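Local coordinates for cell surface protein (Faecalibacterium prausnitzii A2-165, PDB 4GT6) that is of unknown function but, as an extracellular protein built from leucine-rich repeats, probably binds other proteins at the bacterial cell surface, at residues Asp232-Arg237 against Val253-Thr258; Asp274-Ile279 against Ser297-Leu302; Ile316-Gly321 against Ser343-Ile348. All coordinates share one frame; numbering follows the deposited sequence. Where two conformers were deposited one is given.

Interaction 1: Asp232-Arg237 against Val253-Thr258. With EDO (1,2-ethanediol), chain B; EDO (1,2-ethanediol), chain L.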
loop_
_atom_site.group_PDB
_atom_site.type_symbol
_atom_site.label_atom_id
_atom_site.label_comp_id
_atom_site.label_asym_id
_atom_site.label_seq_id
_atom_site.Cartn_x
_atom_site.Cartn_y
_atom_site.Cartn_z
ATOM N N ASP A 232 18.180 -4.692 16.796
ATOM C CA ASP A 232 17.433 -5.735 16.075
ATOM C C ASP A 232 16.989 -5.230 14.730
ATOM O O ASP A 232 16.746 -4.026 14.575
ATOM C CB ASP A 232 16.161 -6.161 16.844
ATOM C CG ASP A 232 16.357 -7.104 18.021
ATOM O OD1 ASP A 232 17.487 -7.636 18.182
ATOM O OD2 ASP A 232 15.364 -7.354 18.745
ATOM N N TYR A 233 16.791 -6.149 13.773
ATOM C CA TYR A 233 16.258 -5.779 12.481
ATOM C C TYR A 233 15.005 -6.578 12.175
ATOM O O TYR A 233 14.895 -7.733 12.585
ATOM C CB TYR A 233 17.278 -6.061 11.364
ATOM C CG TYR A 233 18.519 -5.204 11.366
ATOM C CD1 TYR A 233 19.541 -5.431 12.274
ATOM C CD2 TYR A 233 18.716 -4.233 10.392
ATOM C CE1 TYR A 233 20.726 -4.696 12.233
ATOM C CE2 TYR A 233 19.889 -3.473 10.356
ATOM C CZ TYR A 233 20.901 -3.729 11.258
ATOM O OH TYR A 233 22.068 -2.996 11.209
ATOM N N ALA A 234 14.101 -5.985 11.414
ATOM C CA ALA A 234 12.953 -6.687 10.847
ATOM C C ALA A 234 13.138 -6.624 9.341
ATOM O O ALA A 234 13.446 -5.544 8.814
ATOM C CB ALA A 234 11.626 -6.026 11.263
ATOM N N LEU A 235 12.978 -7.749 8.641
ATOM C CA LEU A 235 13.070 -7.740 7.177
ATOM C C LEU A 235 11.709 -7.285 6.654
ATOM O O LEU A 235 10.704 -7.938 6.937
ATOM C CB LEU A 235 13.433 -9.156 6.650
ATOM C CG LEU A 235 13.948 -9.229 5.208
ATOM C CD1 LEU A 235 14.757 -10.509 5.003
ATOM C CD2 LEU A 235 12.797 -9.207 4.160
ATOM N N ILE A 236 11.662 -6.157 5.931
ATOM C CA ILE A 236 10.353 -5.648 5.529
ATOM C C ILE A 236 10.076 -5.789 4.021
ATOM O O ILE A 236 8.902 -5.940 3.664
ATOM C CB ILE A 236 10.106 -4.213 6.062
ATOM C CG1 ILE A 236 10.986 -3.150 5.396
ATOM C CG2 ILE A 236 10.180 -4.153 7.663
ATOM C CD1 ILE A 236 10.624 -1.722 5.816
ATOM N N ARG A 237 11.111 -5.788 3.139
ATOM C CA ARG A 237 10.846 -5.943 1.711
ATOM C C ARG A 237 12.021 -6.585 0.966
ATOM O O ARG A 237 13.101 -5.997 0.843
ATOM C CB ARG A 237 10.495 -4.579 1.049
ATOM C CG ARG A 237 10.163 -4.640 -0.439
ATOM C CD ARG A 237 8.777 -5.244 -0.707
ATOM N NE ARG A 237 8.852 -6.689 -0.979
ATOM C CZ ARG A 237 7.798 -7.455 -1.247
ATOM N NH1 ARG A 237 6.568 -6.952 -1.189
ATOM N NH2 ARG A 237 7.965 -8.734 -1.576
ATOM N N VAL A 253 18.472 -10.611 12.371
ATOM C CA VAL A 253 17.089 -10.304 11.957
ATOM C C VAL A 253 16.175 -10.996 12.966
ATOM O O VAL A 253 16.313 -12.204 13.179
ATOM C CB VAL A 253 16.782 -10.732 10.498
ATOM C CG1 VAL A 253 15.268 -10.610 10.198
ATOM C CG2 VAL A 253 17.596 -9.893 9.510
ATOM N N ALA A 254 15.290 -10.235 13.618
ATOM C CA ALA A 254 14.404 -10.784 14.654
ATOM C C ALA A 254 13.015 -11.108 14.131
ATOM O O ALA A 254 12.271 -11.861 14.766
ATOM C CB ALA A 254 14.286 -9.787 15.794
ATOM N N ARG A 255 12.654 -10.535 12.983
ATOM C CA ARG A 255 11.302 -10.686 12.447
ATOM C C ARG A 255 11.293 -10.594 10.935
ATOM O O ARG A 255 12.024 -9.790 10.357
ATOM C CB ARG A 255 10.416 -9.552 13.046
ATOM C CG ARG A 255 9.023 -9.385 12.362
ATOM C CD ARG A 255 7.971 -8.794 13.272
ATOM N NE ARG A 255 6.684 -8.612 12.582
ATOM C CZ ARG A 255 5.644 -9.442 12.661
ATOM N NH1 ARG A 255 5.728 -10.559 13.372
ATOM N NH2 ARG A 255 4.514 -9.161 12.023
ATOM N N ILE A 256 10.441 -11.408 10.302
ATOM C CA ILE A 256 10.131 -11.304 8.880
ATOM C C ILE A 256 8.771 -10.625 8.888
ATOM O O ILE A 256 7.797 -11.233 9.351
ATOM C CB ILE A 256 10.132 -12.655 8.107
ATOM C CG1 ILE A 256 11.483 -13.374 8.213
ATOM C CG2 ILE A 256 9.759 -12.399 6.631
ATOM C CD1 ILE A 256 11.370 -14.906 7.943
ATOM N N GLU A 257 8.705 -9.357 8.447
ATOM C CA GLU A 257 7.473 -8.589 8.526
ATOM C C GLU A 257 6.425 -9.099 7.487
ATOM O O GLU A 257 6.750 -9.876 6.581
ATOM C CB GLU A 257 7.771 -7.077 8.404
ATOM C CG GLU A 257 6.655 -6.140 8.864
ATOM C CD GLU A 257 5.994 -6.523 10.176
ATOM O OE1 GLU A 257 6.614 -6.280 11.235
ATOM O OE2 GLU A 257 4.917 -7.164 10.140
ATOM N N THR A 258 5.163 -8.728 7.695
ATOM C CA THR A 258 4.048 -9.154 6.850
ATOM C C THR A 258 4.350 -8.857 5.375
ATOM O O THR A 258 4.865 -7.784 5.047
ATOM C CB THR A 258 2.718 -8.530 7.332
ATOM O OG1 THR A 258 1.640 -9.009 6.518
ATOM C CG2 THR A 258 2.723 -7.007 7.319
HETATM C C1 EDO B . 1.021 -10.854 12.113
HETATM O O1 EDO B . 1.584 -10.159 10.994
HETATM C C2 EDO B . 1.957 -11.985 12.608
HETATM O O2 EDO B . 2.875 -11.495 13.573
HETATM C C1 EDO L . -1.698 -7.369 7.715
HETATM O O1 EDO L . -0.691 -7.820 6.825
HETATM C C2 EDO L . -1.251 -7.401 9.187
HETATM O O2 EDO L . -0.379 -6.324 9.431
HETATM O O HOH W 1 6.855 -6.090 5.451
#
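L235 packs against V253 across two parallel strands, its CB 4.3 Å from V253 CG1, the methyl that stands anti to the backbone N (chi1 170°). Y233 shares that face: its CB lies 4.3 Å from V253 CG2, while the phenol leads away from the contact. The backbone of the same residues does the pairing. Y233 O receives A254 N at 2.7 Å, L235 N gives to R255 O at 2.8 Å, and L235 O takes E257 N. Y233 pairs with V253 but A234 with R255, so A254 is the extra residue of a beta bulge, and R255 N is buried without a partner. On the face that carries A234 and R255, the extended R255 side chain grips E257 side-on, NE to OE1 at 2.7 Å and NH2 to OE2 at 2.8 Å. An alanine in place of R255 would probably leave the E257 carboxylate without its countercharge, held within this contact by T258 N alone and freer to turn. The example illustrates how a hairpin, 224-227 with 233-237, joins the stacked parallel strands characteristic of a leucine-rich-repeat solenoid.

Interaction 2: Asp274-Ile279 against Ser297-Leu302. With NA (sodium ion), chain R; EDO (1,2-ethanediol), chain I.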
loop_
_atom_site.group_PDB
_atom_site.type_symbol
_atom_site.label_atom_id
_atom_site.label_comp_id
_atom_site.label_asym_id
_atom_site.label_seq_id
_atom_site.Cartn_x
_atom_site.Cartn_y
_atom_site.Cartn_z
ATOM N N ASP A 274 18.261 -18.440 13.597
ATOM C CA ASP A 274 17.500 -18.680 14.826
ATOM C C ASP A 274 17.178 -17.370 15.570
ATOM O O ASP A 274 16.344 -17.384 16.479
ATOM C CB ASP A 274 18.213 -19.680 15.740
ATOM C CG ASP A 274 18.300 -21.084 15.151
ATOM O OD1 ASP A 274 17.429 -21.442 14.317
ATOM O OD2 ASP A 274 19.223 -21.826 15.533
ATOM N N SER A 275 17.763 -16.226 15.130
ATOM C CA SER A 275 17.416 -14.919 15.712
ATOM C C SER A 275 15.984 -14.521 15.309
ATOM O O SER A 275 15.383 -13.688 15.984
ATOM C CB SER A 275 18.424 -13.835 15.308
ATOM O OG SER A 275 18.534 -13.657 13.905
ATOM N N VAL A 276 15.417 -15.123 14.232
ATOM C CA VAL A 276 14.034 -14.815 13.807
ATOM C C VAL A 276 13.067 -15.438 14.823
ATOM O O VAL A 276 13.074 -16.667 15.017
ATOM C CB VAL A 276 13.709 -15.270 12.358
ATOM C CG1 VAL A 276 12.201 -15.134 12.050
ATOM C CG2 VAL A 276 14.521 -14.468 11.338
ATOM N N VAL A 277 12.269 -14.596 15.474
ATOM C CA VAL A 277 11.321 -15.081 16.492
ATOM C C VAL A 277 9.870 -14.992 16.004
ATOM O O VAL A 277 8.984 -15.561 16.645
ATOM C CB VAL A 277 11.493 -14.407 17.876
ATOM C CG1 VAL A 277 12.888 -14.668 18.441
ATOM C CG2 VAL A 277 11.172 -12.911 17.840
ATOM N N SER A 278 9.606 -14.247 14.920
ATOM C CA SER A 278 8.233 -14.145 14.399
ATOM C C SER A 278 8.220 -13.852 12.905
ATOM O O SER A 278 9.154 -13.271 12.368
ATOM C CB SER A 278 7.417 -13.083 15.141
ATOM O OG SER A 278 7.917 -11.777 14.921
ATOM N N ILE A 279 7.144 -14.279 12.256
ATOM C CA ILE A 279 6.870 -14.103 10.822
ATOM C C ILE A 279 5.508 -13.449 10.691
ATOM O O ILE A 279 4.559 -13.905 11.339
ATOM C CB ILE A 279 6.897 -15.462 10.078
ATOM C CG1 ILE A 279 8.217 -16.228 10.313
ATOM C CG2 ILE A 279 6.663 -15.265 8.585
ATOM C CD1 ILE A 279 8.159 -17.703 9.844
ATOM N N SER A 297 14.606 -21.988 14.721
ATOM C CA SER A 297 14.180 -22.849 15.835
ATOM C C SER A 297 13.368 -22.056 16.885
ATOM O O SER A 297 12.899 -22.651 17.855
ATOM C CB SER A 297 15.405 -23.479 16.506
ATOM O OG SER A 297 16.166 -22.468 17.153
ATOM N N ARG A 298 13.239 -20.712 16.726
ATOM C CA ARG A 298 12.580 -19.878 17.744
ATOM C C ARG A 298 11.203 -19.335 17.324
ATOM O O ARG A 298 10.543 -18.659 18.120
ATOM C CB ARG A 298 13.512 -18.736 18.192
ATOM C CG ARG A 298 14.709 -19.300 19.000
ATOM C CD ARG A 298 15.707 -18.253 19.458
ATOM N NE ARG A 298 15.152 -17.321 20.440
ATOM C CZ ARG A 298 15.447 -16.025 20.496
ATOM N NH1 ARG A 298 16.269 -15.485 19.602
ATOM N NH2 ARG A 298 14.902 -15.253 21.428
ATOM N N ILE A 299 10.725 -19.688 16.135
ATOM C CA ILE A 299 9.367 -19.278 15.766
ATOM C C ILE A 299 8.384 -20.258 16.405
ATOM O O ILE A 299 8.726 -21.432 16.557
ATOM C CB ILE A 299 9.174 -19.140 14.240
ATOM C CG1 ILE A 299 9.544 -20.439 13.505
ATOM C CG2 ILE A 299 9.994 -17.932 13.715
ATOM C CD1 ILE A 299 8.898 -20.543 12.069
ATOM N N THR A 300 7.172 -19.786 16.779
ATOM C CA THR A 300 6.183 -20.647 17.441
ATOM C C THR A 300 4.835 -20.627 16.716
ATOM O O THR A 300 3.886 -21.267 17.185
ATOM C CB THR A 300 6.008 -20.249 18.929
ATOM O OG1 THR A 300 5.467 -18.926 18.978
ATOM C CG2 THR A 300 7.310 -20.309 19.724
ATOM N N GLU A 301 4.751 -19.918 15.569
ATOM C CA GLU A 301 3.509 -19.835 14.806
ATOM C C GLU A 301 3.786 -19.718 13.322
ATOM O O GLU A 301 4.770 -19.084 12.932
ATOM C CB GLU A 301 2.739 -18.592 15.296
ATOM C CG GLU A 301 1.499 -18.176 14.527
ATOM C CD GLU A 301 0.992 -16.829 15.005
ATOM O OE1 GLU A 301 0.514 -16.759 16.161
ATOM O OE2 GLU A 301 1.129 -15.834 14.255
ATOM N N LEU A 302 2.927 -20.340 12.498
ATOM C CA LEU A 302 2.905 -20.137 11.045
ATOM C C LEU A 302 1.714 -19.193 10.821
ATOM O O LEU A 302 0.574 -19.564 11.138
ATOM C CB LEU A 302 2.810 -21.452 10.251
ATOM C CG LEU A 302 4.055 -22.360 10.295
ATOM C CD1 LEU A 302 3.970 -23.378 9.200
ATOM C CD2 LEU A 302 5.352 -21.574 10.131
HETATM NA NA NA R . 11.339 -24.432 17.578
HETATM C C1 EDO I . 18.095 -22.786 11.092
HETATM O O1 EDO I . 18.259 -21.520 11.712
HETATM C C2 EDO I . 18.270 -23.927 12.136
HETATM O O2 EDO I . 17.229 -23.873 13.103
HETATM O O HOH W 2 18.710 -24.113 17.191
HETATM O O HOH W 3 15.912 -12.304 18.202
HETATM O O HOH W 4 6.635 -16.979 16.262
HETATM O O HOH W 5 8.810 -16.881 19.070
HETATM O O HOH W 6 5.753 -16.576 13.701
HETATM O O HOH W 7 3.601 -14.803 13.834
HETATM O O HOH W 8 9.792 -22.938 18.733
HETATM O O HOH W 9 10.646 -23.185 15.563
HETATM O O HOH W 10 12.032 -25.380 19.729
HETATM O O HOH W 11 12.776 -26.021 16.448
#
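D274 OD1 is gripped by S297 N, which reaches it at 2.9 Å from well above the carboxylate plane (47° out of it), and by hydroxyl O2 of a bound ethanediol, probably from the crystallisation liquor, at 2.7 Å. A water joins the other carboxylate oxygen to S297 OG at this exposed end of the contact. Next to it R298 folds back over 274-279. Its chain bends at chi3 (66°), turning NE aside, and V277 CG1 sits over the centre of one guanidinium face, 3.6 Å from R298 CZ. The aliphatic part of the arginine runs past D274 O.

I299 supplies the apolar half. With CG1 set between the backbone N and the carbonyl carbon (chi1 56°), its two branches part: CG2 packs 3.9 Å from V276 CG1, and CD1 meets I279 CD1 at 3.7 Å, the two isoleucines crossing obliquely.

The backbones then diverge, from a CA separation of 4.7 Å at V277 and I299 to 7.2 Å at I279 and L302, and water fills in for direct pairing. V277 O accepts from two waters, one bound to T300 N and the other to R298 O, while a third links I279 N with E301 O. S297 O binds the sodium ion at 2.4 Å, and two of the metal's waters donate to I299 O. On its far side 274-279 pairs directly with 253-256, V277 with A254 and S278 with I256 through backbone hydrogen bonds, while S275 OG bonds to V253 O and S278 OG to R255 NH1. Direct pairing on one side and water bridges on the other are thus combined in successive coils of a BspA-type leucine-rich-repeat solenoid, with V276, I279 and I299 buried inside.

Interaction 3: Ile316-Gly321 against Ser343-Ile348. With NA (sodium ion), chain R.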
loop_
_atom_site.group_PDB
_atom_site.type_symbol
_atom_site.label_atom_id
_atom_site.label_comp_id
_atom_site.label_asym_id
_atom_site.label_seq_id
_atom_site.Cartn_x
_atom_site.Cartn_y
_atom_site.Cartn_z
ATOM N N ILE A 316 7.635 -30.121 3.189
ATOM C CA ILE A 316 7.958 -29.113 4.200
ATOM C C ILE A 316 7.955 -29.777 5.584
ATOM O O ILE A 316 7.103 -30.619 5.875
ATOM C CB ILE A 316 7.050 -27.844 4.113
ATOM C CG1 ILE A 316 7.579 -26.689 5.009
ATOM C CG2 ILE A 316 5.571 -28.142 4.362
ATOM C CD1 ILE A 316 7.135 -25.319 4.606
ATOM N N ASP A 317 8.944 -29.416 6.409
ATOM C CA ASP A 317 9.096 -29.922 7.768
ATOM C C ASP A 317 8.827 -28.773 8.726
ATOM O O ASP A 317 9.600 -27.817 8.768
ATOM C CB ASP A 317 10.497 -30.510 7.970
ATOM C CG ASP A 317 10.693 -31.798 7.194
ATOM O OD1 ASP A 317 11.016 -31.722 5.991
ATOM O OD2 ASP A 317 10.458 -32.872 7.768
ATOM N N ILE A 318 7.695 -28.826 9.430
ATOM C CA ILE A 318 7.310 -27.770 10.376
ATOM C C ILE A 318 8.145 -27.999 11.652
ATOM O O ILE A 318 8.140 -29.125 12.167
ATOM C CB ILE A 318 5.777 -27.760 10.633
ATOM C CG1 ILE A 318 4.926 -27.572 9.334
ATOM C CG2 ILE A 318 5.375 -26.798 11.736
ATOM C CD1 ILE A 318 5.366 -26.521 8.362
ATOM N N PRO A 319 8.899 -26.981 12.140
ATOM C CA PRO A 319 9.778 -27.219 13.292
ATOM C C PRO A 319 9.034 -27.463 14.601
ATOM O O PRO A 319 7.964 -26.900 14.830
ATOM C CB PRO A 319 10.617 -25.927 13.380
ATOM C CG PRO A 319 9.795 -24.887 12.742
ATOM C CD PRO A 319 9.032 -25.596 11.635
ATOM N N GLU A 320 9.646 -28.267 15.474
ATOM C CA GLU A 320 9.190 -28.518 16.842
ATOM C C GLU A 320 9.049 -27.159 17.537
ATOM O O GLU A 320 9.914 -26.304 17.346
ATOM C CB GLU A 320 10.241 -29.393 17.565
ATOM C CG GLU A 320 9.790 -29.881 18.932
ATOM C CD GLU A 320 8.501 -30.677 18.879
ATOM O OE1 GLU A 320 8.457 -31.662 18.109
ATOM O OE2 GLU A 320 7.515 -30.264 19.531
ATOM N N GLY A 321 7.965 -26.933 18.272
ATOM C CA GLY A 321 7.782 -25.626 18.903
ATOM C C GLY A 321 6.726 -24.761 18.235
ATOM O O GLY A 321 6.225 -23.821 18.851
ATOM N N SER A 343 4.124 -32.564 17.362
ATOM C CA SER A 343 3.027 -32.718 18.323
ATOM C C SER A 343 2.761 -31.419 19.109
ATOM O O SER A 343 1.704 -31.305 19.734
ATOM C CB SER A 343 3.290 -33.885 19.275
ATOM O OG SER A 343 4.494 -33.676 19.995
ATOM N N SER A 344 3.673 -30.417 19.023
ATOM C CA SER A 344 3.443 -29.111 19.651
ATOM C C SER A 344 2.295 -28.332 18.942
ATOM O O SER A 344 1.724 -27.425 19.556
ATOM C CB SER A 344 4.727 -28.273 19.648
ATOM O OG SER A 344 5.183 -28.039 18.322
ATOM N N VAL A 345 1.942 -28.688 17.665
ATOM C CA VAL A 345 0.874 -27.982 16.929
ATOM C C VAL A 345 -0.498 -28.416 17.484
ATOM O O VAL A 345 -0.878 -29.586 17.353
ATOM C CB VAL A 345 0.953 -28.187 15.382
ATOM C CG1 VAL A 345 -0.168 -27.437 14.680
ATOM C CG2 VAL A 345 2.299 -27.742 14.821
ATOM N N THR A 346 -1.251 -27.478 18.084
ATOM C CA THR A 346 -2.557 -27.845 18.673
ATOM C C THR A 346 -3.729 -27.133 18.000
ATOM O O THR A 346 -4.888 -27.359 18.384
ATOM C CB THR A 346 -2.543 -27.542 20.182
ATOM O OG1 THR A 346 -2.334 -26.141 20.369
ATOM C CG2 THR A 346 -1.476 -28.356 20.935
ATOM N N LYS A 347 -3.429 -26.267 17.017
ATOM C CA LYS A 347 -4.443 -25.520 16.272
ATOM C C LYS A 347 -4.088 -25.480 14.793
ATOM O O LYS A 347 -3.013 -24.989 14.425
ATOM C CB LYS A 347 -4.621 -24.083 16.819
ATOM C CG LYS A 347 -5.311 -24.002 18.177
ATOM C CD LYS A 347 -5.741 -22.579 18.506
ATOM N N ILE A 348 -4.990 -26.002 13.955
ATOM C CA ILE A 348 -4.874 -26.038 12.482
ATOM C C ILE A 348 -6.282 -25.847 11.911
ATOM O O ILE A 348 -7.039 -26.816 11.855
ATOM C CB ILE A 348 -4.210 -27.329 11.863
ATOM C CG1 ILE A 348 -2.860 -27.712 12.519
ATOM C CG2 ILE A 348 -4.066 -27.187 10.325
ATOM C CD1 ILE A 348 -2.358 -29.132 12.174
HETATM NA NA NA R . 11.339 -24.432 17.578
HETATM O O HOH W 12 6.988 -33.664 17.830
HETATM O O HOH W 13 5.941 -31.791 21.104
HETATM O O HOH W 8 9.792 -22.938 18.733
HETATM O O HOH W 10 12.032 -25.380 19.729
HETATM O O HOH W 9 10.646 -23.185 15.563
HETATM O O HOH W 11 12.776 -26.021 16.448
#
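G321 and S344 mark the closest approach of the two backbones, their CA atoms 5.6 Å apart where 316-321 leaves its strand and turns past the loop 343-348, and no strand pairing forms between them. The direct bond runs from G321 N to S344 OG at 3.0 Å, somewhat bent (143° at the hydrogen). The serine hydroxyl stands between its own backbone N and carbonyl carbon (chi1 60°), and it also bonds to I322 O, which leaves it fixed between two backbone groups of the neighbouring turn.

E320 OE2 touches the same serine. A bend at chi2 turns CD toward 343-348, and OE2 lies 3.4 Å from S344 CB. The carboxylate then meets S343 through water: one molecule donates to OE2 at 2.7 Å and is bonded to S343 OG, and a second donates to OE1 and accepts from S343 N. Apart from these polar groups the apolar touch is slight, I318 CG2 lying 4.5 Å from V345 CG2.

E320 O faces the other way and binds the sodium ion at 2.4 Å, alongside four waters and S297 O. G321 has positive phi (106°), and a beta carbon there would run into both the ion and the preceding carbonyl oxygen, so the turn suits a residue without a side chain. One peptide group, with E320 O at the metal and G321 N at the serine, links the cation to the contact. Its polarisation by sodium would probably make the N-H a stronger donor to S344, coupling the metal site to the next turn.

From the N terminus, the three contacts follow in series along the chain, and none encloses or crosses another. Interaction 1 closes the excursion from strand 233-237 to strand 253-256, interaction 2 the next one, from 274-279 to 297-302, and interaction 3 the last, from 316-321 to 343-348. Interactions 1 and 2 meet in one sheet, where A254 O and V277 N are joined across strands 253-256 and 278-279. Interactions 2 and 3 share the sodium ion with its four waters, and L302 packs on I318. Interactions 1 and 3 do not touch, their nearest atoms about 11 Å apart, so interaction 2 connects the hairpin side to the more C-terminal coils.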